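Side-chain contacts in caspase-1 subunit p19/18 (Spodoptera frugiperda, PDB 1M72), which probably acts as a cysteine protease in the caspase cascade that carries out apoptosis, cleaving its targets as a heterotetramer of large and small subunits: residues C[200-203]-C[204-207]; C[136-140]-C[141-145]; C[83-86]-C[87-91]. All blocks are in the same frame, centred on the assembly; numbering follows the deposited sequence.

Interaction 1. Residues C[200-203]-C[204-207]; sequences RGSW and FMQA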
# COMPACT_ATOMS: atom_id res chain seq x y z
N ARG C 200 12.26 -15.43 19.08
CA ARG C 200 12.58 -15.35 17.66
C ARG C 200 12.36 -13.98 16.99
O ARG C 200 12.66 -13.81 15.81
CB ARG C 200 11.79 -16.40 16.88
CG ARG C 200 11.79 -17.80 17.48
CD ARG C 200 11.49 -18.83 16.38
NE ARG C 200 11.12 -20.17 16.86
CZ ARG C 200 11.85 -20.97 17.65
NH1 ARG C 200 13.06 -20.62 18.10
NH2 ARG C 200 11.37 -22.17 17.96
N GLY C 201 11.84 -13.01 17.73
CA GLY C 201 11.57 -11.71 17.15
C GLY C 201 10.17 -11.59 16.53
O GLY C 201 9.34 -12.50 16.65
N SER C 202 9.89 -10.48 15.87
CA SER C 202 8.55 -10.31 15.30
C SER C 202 8.27 -11.19 14.08
O SER C 202 9.18 -11.58 13.33
CB SER C 202 8.28 -8.84 14.95
OG SER C 202 9.00 -8.43 13.80
N TRP C 203 6.99 -11.51 13.88
CA TRP C 203 6.60 -12.32 12.74
C TRP C 203 7.05 -11.60 11.47
O TRP C 203 7.74 -12.18 10.63
CB TRP C 203 5.08 -12.54 12.70
CG TRP C 203 4.53 -13.36 13.85
CD1 TRP C 203 5.23 -13.90 14.88
CD2 TRP C 203 3.15 -13.72 14.07
NE1 TRP C 203 4.38 -14.58 15.73
CE2 TRP C 203 3.10 -14.48 15.25
CE3 TRP C 203 1.96 -13.47 13.36
CZ2 TRP C 203 1.90 -15.01 15.76
CZ3 TRP C 203 0.76 -13.98 13.87
CH2 TRP C 203 0.73 -14.75 15.06
N PHE C 204 6.69 -10.33 11.35
CA PHE C 204 7.03 -9.52 10.19
C PHE C 204 8.55 -9.53 9.91
O PHE C 204 8.97 -9.84 8.80
CB PHE C 204 6.51 -8.09 10.39
CG PHE C 204 6.77 -7.16 9.23
CD1 PHE C 204 6.40 -7.52 7.93
CD2 PHE C 204 7.35 -5.91 9.44
CE1 PHE C 204 6.60 -6.63 6.86
CE2 PHE C 204 7.55 -5.00 8.38
CZ PHE C 204 7.17 -5.37 7.08
N MET C 205 9.36 -9.19 10.91
CA MET C 205 10.80 -9.17 10.74
C MET C 205 11.40 -10.57 10.48
O MET C 205 12.37 -10.69 9.73
CB MET C 205 11.47 -8.49 11.93
CG MET C 205 11.27 -7.01 11.94
SD MET C 205 12.13 -6.14 10.55
CE MET C 205 11.16 -4.73 10.39
N GLN C 206 10.83 -11.62 11.06
CA GLN C 206 11.35 -12.97 10.78
C GLN C 206 11.13 -13.27 9.29
O GLN C 206 12.02 -13.79 8.59
CB GLN C 206 10.61 -14.06 11.57
CG GLN C 206 10.90 -14.13 13.04
CD GLN C 206 10.06 -15.21 13.71
OE1 GLN C 206 10.17 -16.38 13.36
NE2 GLN C 206 9.21 -14.81 14.67
N ALA C 207 9.93 -12.98 8.82
CA ALA C 207 9.61 -13.26 7.44
C ALA C 207 10.36 -12.30 6.49
O ALA C 207 10.85 -12.72 5.46
CB ALA C 207 8.07 -13.17 7.22
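Ser202 and Met205 meet where the short strand 201-202 turns into helix 203-215, their CA atoms 5.2 Å apart and the first helical bonds running from Gln206 N to Ser202 O and from Ala207 N to Trp203 O. Ser202 is the N-cap. With its OG held between the backbone N and the carbonyl carbon (chi1 73°), the hydroxyl faces the opening turn and accepts from Met205 N at 3.0 Å, a fairly straight bond of 156°. The same oxygen is hydrogen-bonded to Asp57, so the cap also ties the helix start to helix 54-67. The arrangement is a side-chain N-cap, here at the start of helix 203-215 of the caspase domain, and the Ser202 side chain lies about 10 Å from that of Cys150, the probable catalytic cysteine. Gln206, four residues after Ser202, reaches back to the strand. Its NE2 gives a hydrogen bond of 3.0 Å to Gly201 O, arriving well above the carbonyl plane and bent to 141° at the hydrogen. Gln206 CG lies 3.3 Å from Arg200 O, while CB of Arg200 rests 3.8 Å from Gln206 NE2. The Trp203 indole leaves the turn to stack with Trp195 and Phe236.

Interaction 2. Residues C[136-140]-C[141-145]; sequences PTLAG and KPKLF. With EDO (1,2-ethanediol), chain H.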
# COMPACT_ATOMS: atom_id res chain seq x y z
N PRO C 136 16.25 16.54 -2.30
CA PRO C 136 16.52 16.45 -3.74
C PRO C 136 17.51 15.34 -4.11
O PRO C 136 17.32 14.70 -5.12
CB PRO C 136 17.08 17.84 -4.10
CG PRO C 136 16.67 18.71 -3.00
CD PRO C 136 16.68 17.84 -1.77
N THR C 137 18.54 15.08 -3.31
CA THR C 137 19.48 14.02 -3.70
C THR C 137 18.96 12.57 -3.65
O THR C 137 19.71 11.63 -3.97
CB THR C 137 20.80 14.14 -2.92
OG1 THR C 137 20.60 13.85 -1.54
CG2 THR C 137 21.35 15.59 -3.05
N LEU C 138 17.71 12.38 -3.20
CA LEU C 138 17.12 11.04 -3.23
C LEU C 138 15.96 11.16 -4.21
O LEU C 138 15.15 10.25 -4.36
CB LEU C 138 16.62 10.57 -1.85
CG LEU C 138 17.56 10.05 -0.74
CD1 LEU C 138 16.75 9.89 0.53
CD2 LEU C 138 18.22 8.71 -1.12
N ALA C 139 15.88 12.30 -4.90
CA ALA C 139 14.79 12.47 -5.85
C ALA C 139 14.91 11.46 -6.99
O ALA C 139 15.97 11.34 -7.63
CB ALA C 139 14.76 13.91 -6.40
N GLY C 140 13.82 10.75 -7.22
CA GLY C 140 13.77 9.75 -8.28
C GLY C 140 14.27 8.40 -7.79
O GLY C 140 14.32 7.43 -8.56
N LYS C 141 14.67 8.36 -6.53
CA LYS C 141 15.19 7.14 -5.92
C LYS C 141 14.23 6.54 -4.87
O LYS C 141 13.48 7.25 -4.21
CB LYS C 141 16.53 7.43 -5.28
CG LYS C 141 17.54 7.96 -6.27
CD LYS C 141 18.83 8.23 -5.51
CE LYS C 141 19.86 8.92 -6.35
NZ LYS C 141 20.97 9.30 -5.42
N PRO C 142 14.26 5.22 -4.70
CA PRO C 142 13.37 4.59 -3.72
C PRO C 142 13.69 4.90 -2.25
O PRO C 142 14.84 4.82 -1.82
CB PRO C 142 13.47 3.10 -4.06
CG PRO C 142 14.84 2.95 -4.55
CD PRO C 142 15.06 4.21 -5.41
N LYS C 143 12.65 5.26 -1.50
CA LYS C 143 12.76 5.56 -0.07
C LYS C 143 11.87 4.53 0.64
O LYS C 143 10.64 4.56 0.54
CB LYS C 143 12.31 7.03 0.16
CG LYS C 143 13.21 8.00 -0.63
CD LYS C 143 12.62 9.38 -0.80
CE LYS C 143 11.72 9.45 -2.03
NZ LYS C 143 12.52 9.70 -3.29
N LEU C 144 12.52 3.62 1.34
CA LEU C 144 11.88 2.51 2.04
C LEU C 144 11.67 2.64 3.56
O LEU C 144 12.57 3.03 4.31
CB LEU C 144 12.65 1.21 1.73
CG LEU C 144 13.24 1.14 0.31
CD1 LEU C 144 14.12 -0.09 0.15
CD2 LEU C 144 12.13 1.11 -0.73
N PHE C 145 10.47 2.27 3.99
CA PHE C 145 10.14 2.36 5.40
C PHE C 145 9.52 1.07 5.90
O PHE C 145 8.55 0.58 5.32
CB PHE C 145 9.20 3.54 5.64
CG PHE C 145 9.83 4.86 5.28
CD1 PHE C 145 9.89 5.27 3.95
CD2 PHE C 145 10.48 5.62 6.25
CE1 PHE C 145 10.60 6.41 3.56
CE2 PHE C 145 11.19 6.77 5.89
CZ PHE C 145 11.26 7.16 4.55
C1 EDO H . 17.26 5.62 -9.42
O1 EDO H . 15.96 5.72 -9.96
C2 EDO H . 17.27 4.62 -8.29
O2 EDO H . 18.30 4.99 -7.41
O HOH W 1 11.55 10.59 -5.77
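Lys141 and Lys143 reach back to the preceding turn along different routes, one outstretched and one curled, and each delivers its ammonium group to a main-chain carbonyl. The side chain of Lys141 is extended from CG onward and runs back alongside the 3-10 segment 136-138, so that NZ meets Thr137 O at 3.0 Å, nearly along the C=O axis. The same ammonium group is held chiefly by Ala98 O, which ties the turn to the start of strand 98-106. Lys143 instead bends at its last two torsions (chi3 -87°, chi4 -83°), and this curl brings NZ back to Leu138 O, 2.9 Å away. Its aliphatic part crosses the Leu138 side chain, where Lys143 CG lies 4.2 Å from Leu138 CD1.

Leu138 O is the acceptor of the type II beta turn from Leu138 to Lys141, taking the turn bond from Lys141 N at 2.9 Å. The two donors, Lys141 N and Lys143 NZ, approach it from opposite faces of its plane. Lys143 NZ also donates to Lys141 O, 2.8 Å away and in the carbonyl plane, and to a water that in turn accepts from Gly140 N. Outside the turn, an ethanediol molecule, probably a remnant of the crystallisation medium, donates through O1 to Gly140 O at 2.8 Å. The turn thus leads into strand 143-148 of the central caspase sheet with the lysine of the strand's first residue folded back against it. Buried as they are, both ammonium groups are answered here by carbonyl dipoles and, for Lys143, a water, which probably offsets much of the cost of burying their charge.

Interaction 3. Residues C[83-86]-C[87-91]; sequences INKF and IQQTA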
# COMPACT_ATOMS: atom_id res chain seq x y z
N ILE C 83 15.02 10.76 17.68
CA ILE C 83 14.68 10.14 16.41
C ILE C 83 14.45 11.27 15.39
O ILE C 83 15.02 11.28 14.28
CB ILE C 83 13.38 9.32 16.55
CG1 ILE C 83 13.62 8.13 17.48
CG2 ILE C 83 12.87 8.88 15.16
CD1 ILE C 83 12.35 7.35 17.84
N ASN C 84 13.65 12.26 15.78
CA ASN C 84 13.37 13.34 14.89
C ASN C 84 14.61 14.06 14.41
O ASN C 84 14.70 14.45 13.25
CB ASN C 84 12.42 14.33 15.50
CG ASN C 84 11.96 15.35 14.50
OD1 ASN C 84 12.78 15.98 13.84
ND2 ASN C 84 10.64 15.51 14.35
N LYS C 85 15.57 14.23 15.31
CA LYS C 85 16.82 14.92 14.98
C LYS C 85 17.65 14.13 13.96
O LYS C 85 18.08 14.69 12.95
CB LYS C 85 17.61 15.16 16.27
CG LYS C 85 19.11 14.95 16.21
CD LYS C 85 19.58 14.35 17.54
CE LYS C 85 21.10 14.39 17.70
NZ LYS C 85 21.80 13.74 16.55
N PHE C 86 17.90 12.85 14.23
CA PHE C 86 18.65 12.02 13.32
C PHE C 86 17.95 11.89 11.95
O PHE C 86 18.62 11.78 10.93
CB PHE C 86 18.89 10.65 13.93
CG PHE C 86 19.95 10.65 15.01
CD1 PHE C 86 21.29 10.94 14.70
CD2 PHE C 86 19.63 10.33 16.34
CE1 PHE C 86 22.28 10.91 15.70
CE2 PHE C 86 20.62 10.30 17.35
CZ PHE C 86 21.94 10.59 17.03
N ILE C 87 16.63 11.91 11.94
CA ILE C 87 15.87 11.82 10.71
C ILE C 87 16.14 13.07 9.89
O ILE C 87 16.43 12.98 8.70
CB ILE C 87 14.35 11.69 11.02
CG1 ILE C 87 14.02 10.26 11.47
CG2 ILE C 87 13.50 12.07 9.81
CD1 ILE C 87 13.94 9.29 10.34
N GLN C 88 16.05 14.23 10.51
CA GLN C 88 16.30 15.47 9.81
C GLN C 88 17.74 15.53 9.29
O GLN C 88 17.98 15.92 8.16
CB GLN C 88 16.03 16.67 10.72
CG GLN C 88 14.59 16.81 11.17
CD GLN C 88 14.15 18.27 11.32
OE1 GLN C 88 14.64 19.15 10.60
NE2 GLN C 88 13.21 18.53 12.24
N GLN C 89 18.69 15.10 10.09
CA GLN C 89 20.07 15.17 9.65
C GLN C 89 20.28 14.22 8.48
O GLN C 89 21.08 14.49 7.56
CB GLN C 89 21.00 14.79 10.78
CG GLN C 89 20.74 15.50 12.09
CD GLN C 89 21.78 15.12 13.13
OE1 GLN C 89 22.16 13.94 13.24
NE2 GLN C 89 22.26 16.11 13.90
N THR C 90 19.57 13.11 8.51
CA THR C 90 19.69 12.16 7.44
C THR C 90 19.10 12.81 6.18
O THR C 90 19.67 12.70 5.09
CB THR C 90 18.91 10.88 7.75
OG1 THR C 90 19.58 10.17 8.79
CG2 THR C 90 18.81 10.00 6.53
N ALA C 91 17.96 13.49 6.35
CA ALA C 91 17.30 14.14 5.22
C ALA C 91 18.11 15.31 4.67
O ALA C 91 17.86 15.79 3.56
CB ALA C 91 15.93 14.62 5.61
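Asn84 and Gln88, Lys85 and Gln89, and Phe86 and Thr90 form i to i+4 contacts along helix 80-92, a helix packed against the central sheet of the caspase domain. Ile83 and Ile87 lie side by side on the buried flank, with CG2 of Ile83 4.1 Å from CG1 of Ile87, and both touch Phe38 of strand 31-39; Thr90 packs on Met34 and Ile36 of the same strand. On the more open flank, Gln88 NE2 donates to Asn84 OD1 at 3.0 Å; the bond is nearly straight (159°) and lies on a lone pair, although the two amide planes are turned 53° apart. One residue on, Lys85 NZ makes a weak hydrogen bond of 3.3 Å to Gln89 OE1 and also sits over one face of the Phe86 ring, toward its rim. Gln89 OE1 comes within 3.4 Å of Phe86 CD1, its amide standing almost perpendicular to the ring. Thr90 has OG1 beside its own backbone N (chi1 -71°), which turns the hydroxyl back to Phe86 O at 2.8 Å. That carbonyl therefore takes two bonds, from Thr90 N and Thr90 OG1 on opposite faces of its plane, so a buried hydroxyl is satisfied by its own helix and can face the apolar sheet without another acceptor for its proton.

In the fold
From the N terminus the chain meets interaction 3 first, within helix 80-92, then interaction 2, where the turn after helix 125-128 enters strand 143-148, and finally interaction 1, where strand 201-202 gives way to helix 203-215. All three are local and follow one another in series; none nests in or crosses another. Interactions 2 and 3 have centres about 15 Å apart, and His95, near the end of helix 80-92, bonds to both Thr90 and Thr137. Interaction 1 is on the other side of the chain's centre, its own centre about 26 Å from the centre of each of the others. Strand 143-148 connects the regions: it begins in interaction 2, and its Phe146 and Gln148 touch Phe204 of interaction 1.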